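Pesticidal crystal protein Cry2Aa (Bacillus thuringiensis serovar kurstaki, PDB 1I5P) kills dipteran and lepidopteran larvae by binding to their midgut epithelial cells and promoting colloid-osmotic lysis. Local coordinates at residues T556-I561 and V565-N570; F262-L267 and F587-I592. All coordinates share one frame; numbering follows the deposited sequence.

Contact 1 (T556-I561 and V565-N570); sequences TIRVTI and VYTVSN
Ile-557 and Val-568, and two residues further on Val-559 and Tyr-566, form the hydrogen-bonded pairs of an antiparallel hairpin whose strand axes run at 165° to each other. Each pair is closed by two backbone bonds. The tightest joins Tyr-566 N to Val-559 O at 2.7 Å, and the longest, from Ile-557 N to Val-568 O at 2.9 Å, is nearly straight at its hydrogen (172°). CA-H...O contacts support these bonds: the CA of Arg-558 lies 3.3 Å from Tyr-566 O, and Val-559 O, which accepts from Tyr-566 N, also receives the CA-H of Val-565.

Apolar packing is concentrated on the face that carries Ile-557, Val-559, Tyr-566 and Val-568. The Tyr-566 ring has Ile-561 at its edge, with CG2 4.1 Å from CE1, while its hydroxyl is hydrogen-bonded to Arg-564.

Polar and methyl-bearing side chains occupy the other face. In the non-hydrogen-bonded pair Arg-558 and Thr-567 the two side chains run alongside each other, with Arg-558 CG 3.9 Å from Thr-567 OG1. The arginine chain is extended from CG to NE and then turns at chi4 (72°), which brings a guanidinium face over Thr-567 CG2. That methyl also meets CG2 of Thr-556 at 3.9 Å.

This hairpin belongs to the C-terminal jelly-roll sandwich. Strand 602-610 bonds to the other edge of 555-561, and the apolar face packs on Leu-545 and Leu-547 of strand 541-550 and on Ile-590 and Ile-592 of strand 585-597, in the opposing sheet.

Contact 2 (F262-L267 and F587-I592); sequences FKYQSL and FSDINI
Lys-263 reaches across from the loop that follows helix 238-259 and sets its NZ 2.7 Å from Asp-589 OD2, forming a buried salt bridge with strand 585-597. Its CG stands between the backbone N and the carbonyl carbon (chi1 74°), and the chain bends at chi3 before the ammonium arrives at the carboxylate. NZ approaches OD2 well out of the carboxylate plane, by 49°. Lys-263 NZ also lies at the edge of the Phe-587 ring, 4.2 Å from CE1. Lys-263 NZ donates to a water at 3.2 Å, which in turn accepts from Asp-589 N at 3.1 Å, linking lysine to strand backbone. A second salt bridge, to Asp-578, engages this nitrogen as well.

Tyr-264 follows with its ring directed at the same oxygen. Tyr-264 OH donates to Asp-589 OD2 at 2.6 Å, from the face of the carboxylate opposite to the one used by Lys-263, and the ring plane is turned 38° from that of the carboxylate. Within the loop, Lys-263 CG rests 3.4 Å above the plane of the Tyr-264 ring, toward its rim, and both side chains end at one acceptor. Met-623 and Val-625 of strand 617-626 pack against the tyrosine.

One carboxylate oxygen is therefore gripped by two donors on opposite faces, while OD1 is paired with Arg-548, whose guanidinium also forms a cation-pi contact with Phe-587. With lysine and arginine both close by, Asp-589 is probably held as the anion, and its charge, together with that of Asp-578, would offset theirs. The contact thus ties the loop leaving the helical bundle, itself bonded to Arg-189 of helix 170-193, to the C-terminal sandwich by a buried network of charges and hydrogen bonds.

From the N terminus, the chain passes through the helical bundle and enters 262-267, where contact 2 begins. It then runs through the middle domain and into the C-terminal sandwich before 587-592 closes this loop of some 320 residues. Contact 1, a local hairpin closed by a three-residue connection, is nested inside it. The contact centres are about 17 Å apart, yet strand 585-597 brings them together: Val-568 CG1 meets Ile-590 CG2 at 3.7 Å, and Ile-592 packs against Val-559. The strand thus serves both, one face tied to the loop leaving the bundle and the other set against the hairpin of the opposing sheet.

Contact 1 (T556-I561 and V565-N570)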
loop_
_atom_site.group_PDB
_atom_site.type_symbol
_atom_site.label_atom_id
_atom_site.label_comp_id
_atom_site.label_asym_id
_atom_site.label_seq_id
_atom_site.Cartn_x
_atom_site.Cartn_y
_atom_site.Cartn_z
ATOM N N THR A 556 -12.786 22.816 -10.804
ATOM C CA THR A 556 -14.008 22.315 -11.411
ATOM C C THR A 556 -13.762 20.917 -11.957
ATOM O O THR A 556 -12.795 20.683 -12.685
ATOM C CB THR A 556 -14.477 23.224 -12.561
ATOM O OG1 THR A 556 -14.696 24.548 -12.059
ATOM C CG2 THR A 556 -15.777 22.696 -13.167
ATOM N N ILE A 557 -14.642 19.989 -11.602
ATOM C CA ILE A 557 -14.512 18.615 -12.055
ATOM C C ILE A 557 -15.558 18.270 -13.109
ATOM O O ILE A 557 -16.750 18.508 -12.918
ATOM C CB ILE A 557 -14.662 17.622 -10.881
ATOM C CG1 ILE A 557 -13.674 17.963 -9.766
ATOM C CG2 ILE A 557 -14.399 16.204 -11.367
ATOM C CD1 ILE A 557 -13.837 17.108 -8.529
ATOM N N ARG A 558 -15.098 17.717 -14.225
ATOM C CA ARG A 558 -15.985 17.305 -15.305
ATOM C C ARG A 558 -15.758 15.822 -15.571
ATOM O O ARG A 558 -14.702 15.415 -16.062
ATOM C CB ARG A 558 -15.714 18.117 -16.575
ATOM C CG ARG A 558 -16.232 19.554 -16.512
ATOM C CD ARG A 558 -15.919 20.315 -17.793
ATOM N NE ARG A 558 -16.586 21.617 -17.839
ATOM C CZ ARG A 558 -16.255 22.667 -17.094
ATOM N NH1 ARG A 558 -15.250 22.586 -16.231
ATOM N NH2 ARG A 558 -16.932 23.802 -17.215
ATOM N N VAL A 559 -16.755 15.019 -15.225
ATOM C CA VAL A 559 -16.670 13.581 -15.407
ATOM C C VAL A 559 -17.531 13.139 -16.579
ATOM O O VAL A 559 -18.710 13.475 -16.661
ATOM C CB VAL A 559 -17.130 12.835 -14.134
ATOM C CG1 VAL A 559 -17.028 11.335 -14.344
ATOM C CG2 VAL A 559 -16.284 13.269 -12.949
ATOM N N THR A 560 -16.928 12.385 -17.488
ATOM C CA THR A 560 -17.644 11.890 -18.646
ATOM C C THR A 560 -17.610 10.372 -18.635
ATOM O O THR A 560 -16.539 9.755 -18.652
ATOM C CB THR A 560 -17.024 12.413 -19.953
ATOM O OG1 THR A 560 -16.972 13.844 -19.910
ATOM C CG2 THR A 560 -17.863 11.988 -21.150
ATOM N N ILE A 561 -18.798 9.779 -18.596
ATOM C CA ILE A 561 -18.950 8.336 -18.578
ATOM C C ILE A 561 -20.380 8.000 -19.007
ATOM O O ILE A 561 -21.320 8.700 -18.636
ATOM C CB ILE A 561 -18.669 7.783 -17.157
ATOM C CG1 ILE A 561 -18.770 6.259 -17.152
ATOM C CG2 ILE A 561 -19.624 8.416 -16.148
ATOM C CD1 ILE A 561 -18.252 5.631 -15.871
ATOM N N VAL A 565 -22.206 13.698 -18.908
ATOM C CA VAL A 565 -21.183 14.624 -18.443
ATOM C C VAL A 565 -21.616 15.256 -17.129
ATOM O O VAL A 565 -22.585 16.013 -17.089
ATOM C CB VAL A 565 -20.935 15.754 -19.460
ATOM C CG1 VAL A 565 -19.761 16.612 -19.007
ATOM C CG2 VAL A 565 -20.670 15.167 -20.834
ATOM N N TYR A 566 -20.908 14.939 -16.052
ATOM C CA TYR A 566 -21.233 15.506 -14.751
ATOM C C TYR A 566 -20.240 16.612 -14.428
ATOM O O TYR A 566 -19.029 16.424 -14.544
ATOM C CB TYR A 566 -21.175 14.439 -13.657
ATOM C CG TYR A 566 -22.068 13.245 -13.896
ATOM C CD1 TYR A 566 -21.653 12.192 -14.709
ATOM C CD2 TYR A 566 -23.323 13.162 -13.299
ATOM C CE1 TYR A 566 -22.466 11.079 -14.919
ATOM C CE2 TYR A 566 -24.147 12.054 -13.504
ATOM C CZ TYR A 566 -23.710 11.020 -14.312
ATOM O OH TYR A 566 -24.524 9.932 -14.512
ATOM N N THR A 567 -20.760 17.762 -14.018
ATOM C CA THR A 567 -19.910 18.894 -13.684
ATOM C C THR A 567 -20.092 19.323 -12.235
ATOM O O THR A 567 -21.201 19.622 -11.798
ATOM C CB THR A 567 -20.211 20.096 -14.600
ATOM O OG1 THR A 567 -20.083 19.697 -15.968
ATOM C CG2 THR A 567 -19.245 21.237 -14.321
ATOM N N VAL A 568 -18.995 19.336 -11.486
ATOM C CA VAL A 568 -19.037 19.754 -10.092
ATOM C C VAL A 568 -18.155 20.984 -9.966
ATOM O O VAL A 568 -16.930 20.896 -10.062
ATOM C CB VAL A 568 -18.517 18.657 -9.148
ATOM C CG1 VAL A 568 -18.646 19.116 -7.706
ATOM C CG2 VAL A 568 -19.301 17.373 -9.370
ATOM N N SER A 569 -18.792 22.131 -9.758
ATOM C CA SER A 569 -18.078 23.398 -9.645
ATOM C C SER A 569 -17.794 23.807 -8.212
ATOM O O SER A 569 -18.407 23.311 -7.271
ATOM C CB SER A 569 -18.880 24.508 -10.326
ATOM O OG SER A 569 -19.170 24.173 -11.669
ATOM N N ASN A 570 -16.855 24.731 -8.062
ATOM C CA ASN A 570 -16.481 25.246 -6.757
ATOM C C ASN A 570 -16.015 24.148 -5.814
ATOM O O ASN A 570 -16.349 24.147 -4.631
ATOM C CB ASN A 570 -17.661 26.001 -6.142
ATOM C CG ASN A 570 -18.153 27.126 -7.031
ATOM O OD1 ASN A 570 -17.369 27.957 -7.490
ATOM N ND2 ASN A 570 -19.459 27.158 -7.279
#

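Contact 2 (F262-L267 and F587-I592)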
loop_
_atom_site.group_PDB
_atom_site.type_symbol
_atom_site.label_atom_id
_atom_site.label_comp_id
_atom_site.label_asym_id
_atom_site.label_seq_id
_atom_site.Cartn_x
_atom_site.Cartn_y
_atom_site.Cartn_z
ATOM N N PHE A 262 -14.281 3.584 6.643
ATOM C CA PHE A 262 -15.248 2.910 7.513
ATOM C C PHE A 262 -16.641 3.484 7.247
ATOM O O PHE A 262 -17.655 2.826 7.478
ATOM C CB PHE A 262 -14.898 3.124 8.991
ATOM C CG PHE A 262 -13.960 2.089 9.572
ATOM C CD1 PHE A 262 -13.676 2.096 10.934
ATOM C CD2 PHE A 262 -13.389 1.100 8.779
ATOM C CE1 PHE A 262 -12.841 1.136 11.501
ATOM C CE2 PHE A 262 -12.553 0.133 9.334
ATOM C CZ PHE A 262 -12.278 0.148 10.697
ATOM N N LYS A 263 -16.675 4.722 6.764
ATOM C CA LYS A 263 -17.930 5.405 6.460
ATOM C C LYS A 263 -18.652 4.732 5.289
ATOM O O LYS A 263 -19.800 5.056 4.992
ATOM C CB LYS A 263 -17.658 6.876 6.115
ATOM C CG LYS A 263 -17.041 7.058 4.726
ATOM C CD LYS A 263 -16.172 8.315 4.571
ATOM C CE LYS A 263 -16.960 9.580 4.295
ATOM N NZ LYS A 263 -16.054 10.626 3.729
ATOM N N TYR A 264 -17.972 3.808 4.617
ATOM C CA TYR A 264 -18.568 3.096 3.486
ATOM C C TYR A 264 -18.836 1.626 3.788
ATOM O O TYR A 264 -18.202 1.028 4.659
ATOM C CB TYR A 264 -17.659 3.182 2.251
ATOM C CG TYR A 264 -17.527 4.567 1.662
ATOM C CD1 TYR A 264 -16.347 5.296 1.804
ATOM C CD2 TYR A 264 -18.598 5.166 0.992
ATOM C CE1 TYR A 264 -16.235 6.595 1.298
ATOM C CE2 TYR A 264 -18.498 6.463 0.488
ATOM C CZ TYR A 264 -17.318 7.170 0.647
ATOM O OH TYR A 264 -17.239 8.464 0.192
ATOM N N GLN A 265 -19.784 1.048 3.060
ATOM C CA GLN A 265 -20.124 -0.361 3.199
ATOM C C GLN A 265 -20.108 -0.975 1.817
ATOM O O GLN A 265 -20.477 -0.327 0.837
ATOM C CB GLN A 265 -21.519 -0.553 3.795
ATOM C CG GLN A 265 -21.642 -0.156 5.257
ATOM C CD GLN A 265 -23.057 -0.348 5.770
ATOM O OE1 GLN A 265 -23.408 -1.411 6.288
ATOM N NE2 GLN A 265 -23.881 0.681 5.618
ATOM N N SER A 266 -19.689 -2.231 1.744
ATOM C CA SER A 266 -19.644 -2.953 0.483
ATOM C C SER A 266 -18.756 -2.201 -0.508
ATOM O O SER A 266 -19.153 -1.924 -1.641
ATOM C CB SER A 266 -21.066 -3.099 -0.071
ATOM O OG SER A 266 -21.142 -4.119 -1.045
ATOM N N LEU A 267 -17.552 -1.864 -0.061
ATOM C CA LEU A 267 -16.592 -1.158 -0.894
ATOM C C LEU A 267 -15.297 -1.954 -0.936
ATOM O O LEU A 267 -14.556 -2.015 0.051
ATOM C CB LEU A 267 -16.306 0.227 -0.322
ATOM C CG LEU A 267 -15.262 1.019 -1.107
ATOM C CD1 LEU A 267 -15.750 1.210 -2.536
ATOM C CD2 LEU A 267 -15.010 2.358 -0.440
ATOM N N PHE A 587 -8.621 15.804 2.020
ATOM C CA PHE A 587 -9.630 15.166 1.201
ATOM C C PHE A 587 -11.078 15.418 1.575
ATOM O O PHE A 587 -11.417 15.770 2.707
ATOM C CB PHE A 587 -9.361 13.650 1.126
ATOM C CG PHE A 587 -10.096 12.832 2.162
ATOM C CD1 PHE A 587 -11.444 12.513 1.998
ATOM C CD2 PHE A 587 -9.432 12.355 3.288
ATOM C CE1 PHE A 587 -12.116 11.732 2.937
ATOM C CE2 PHE A 587 -10.097 11.571 4.236
ATOM C CZ PHE A 587 -11.439 11.259 4.058
ATOM N N SER A 588 -11.923 15.233 0.571
ATOM C CA SER A 588 -13.358 15.352 0.700
ATOM C C SER A 588 -13.888 14.419 -0.373
ATOM O O SER A 588 -13.305 14.328 -1.455
ATOM C CB SER A 588 -13.828 16.776 0.425
ATOM O OG SER A 588 -15.228 16.865 0.623
ATOM N N ASP A 589 -14.972 13.713 -0.079
ATOM C CA ASP A 589 -15.553 12.804 -1.056
ATOM C C ASP A 589 -16.651 13.525 -1.819
ATOM O O ASP A 589 -17.660 13.918 -1.245
ATOM C CB ASP A 589 -16.110 11.559 -0.360
ATOM C CG ASP A 589 -15.022 10.722 0.279
ATOM O OD1 ASP A 589 -13.858 10.845 -0.153
ATOM O OD2 ASP A 589 -15.328 9.938 1.202
ATOM N N ILE A 590 -16.431 13.707 -3.115
ATOM C CA ILE A 590 -17.395 14.391 -3.961
ATOM C C ILE A 590 -18.324 13.401 -4.644
ATOM O O ILE A 590 -17.874 12.513 -5.375
ATOM C CB ILE A 590 -16.706 15.206 -5.068
ATOM C CG1 ILE A 590 -15.497 15.964 -4.512
ATOM C CG2 ILE A 590 -17.718 16.155 -5.694
ATOM C CD1 ILE A 590 -15.831 16.984 -3.429
ATOM N N ASN A 591 -19.621 13.556 -4.403
ATOM C CA ASN A 591 -20.616 12.685 -5.020
ATOM C C ASN A 591 -20.837 13.205 -6.439
ATOM O O ASN A 591 -21.451 14.253 -6.645
ATOM C CB ASN A 591 -21.918 12.724 -4.208
ATOM C CG ASN A 591 -22.947 11.699 -4.683
ATOM O OD1 ASN A 591 -23.918 11.406 -3.981
ATOM N ND2 ASN A 591 -22.743 11.158 -5.876
ATOM N N ILE A 592 -20.307 12.477 -7.417
ATOM C CA ILE A 592 -20.433 12.867 -8.815
ATOM C C ILE A 592 -21.803 12.514 -9.375
ATOM O O ILE A 592 -22.409 13.295 -10.101
ATOM C CB ILE A 592 -19.360 12.183 -9.683
ATOM C CG1 ILE A 592 -17.965 12.494 -9.129
ATOM C CG2 ILE A 592 -19.479 12.659 -11.117
ATOM C CD1 ILE A 592 -17.661 13.979 -9.011
HETATM O O HOH W 1 -16.647 13.530 2.536
#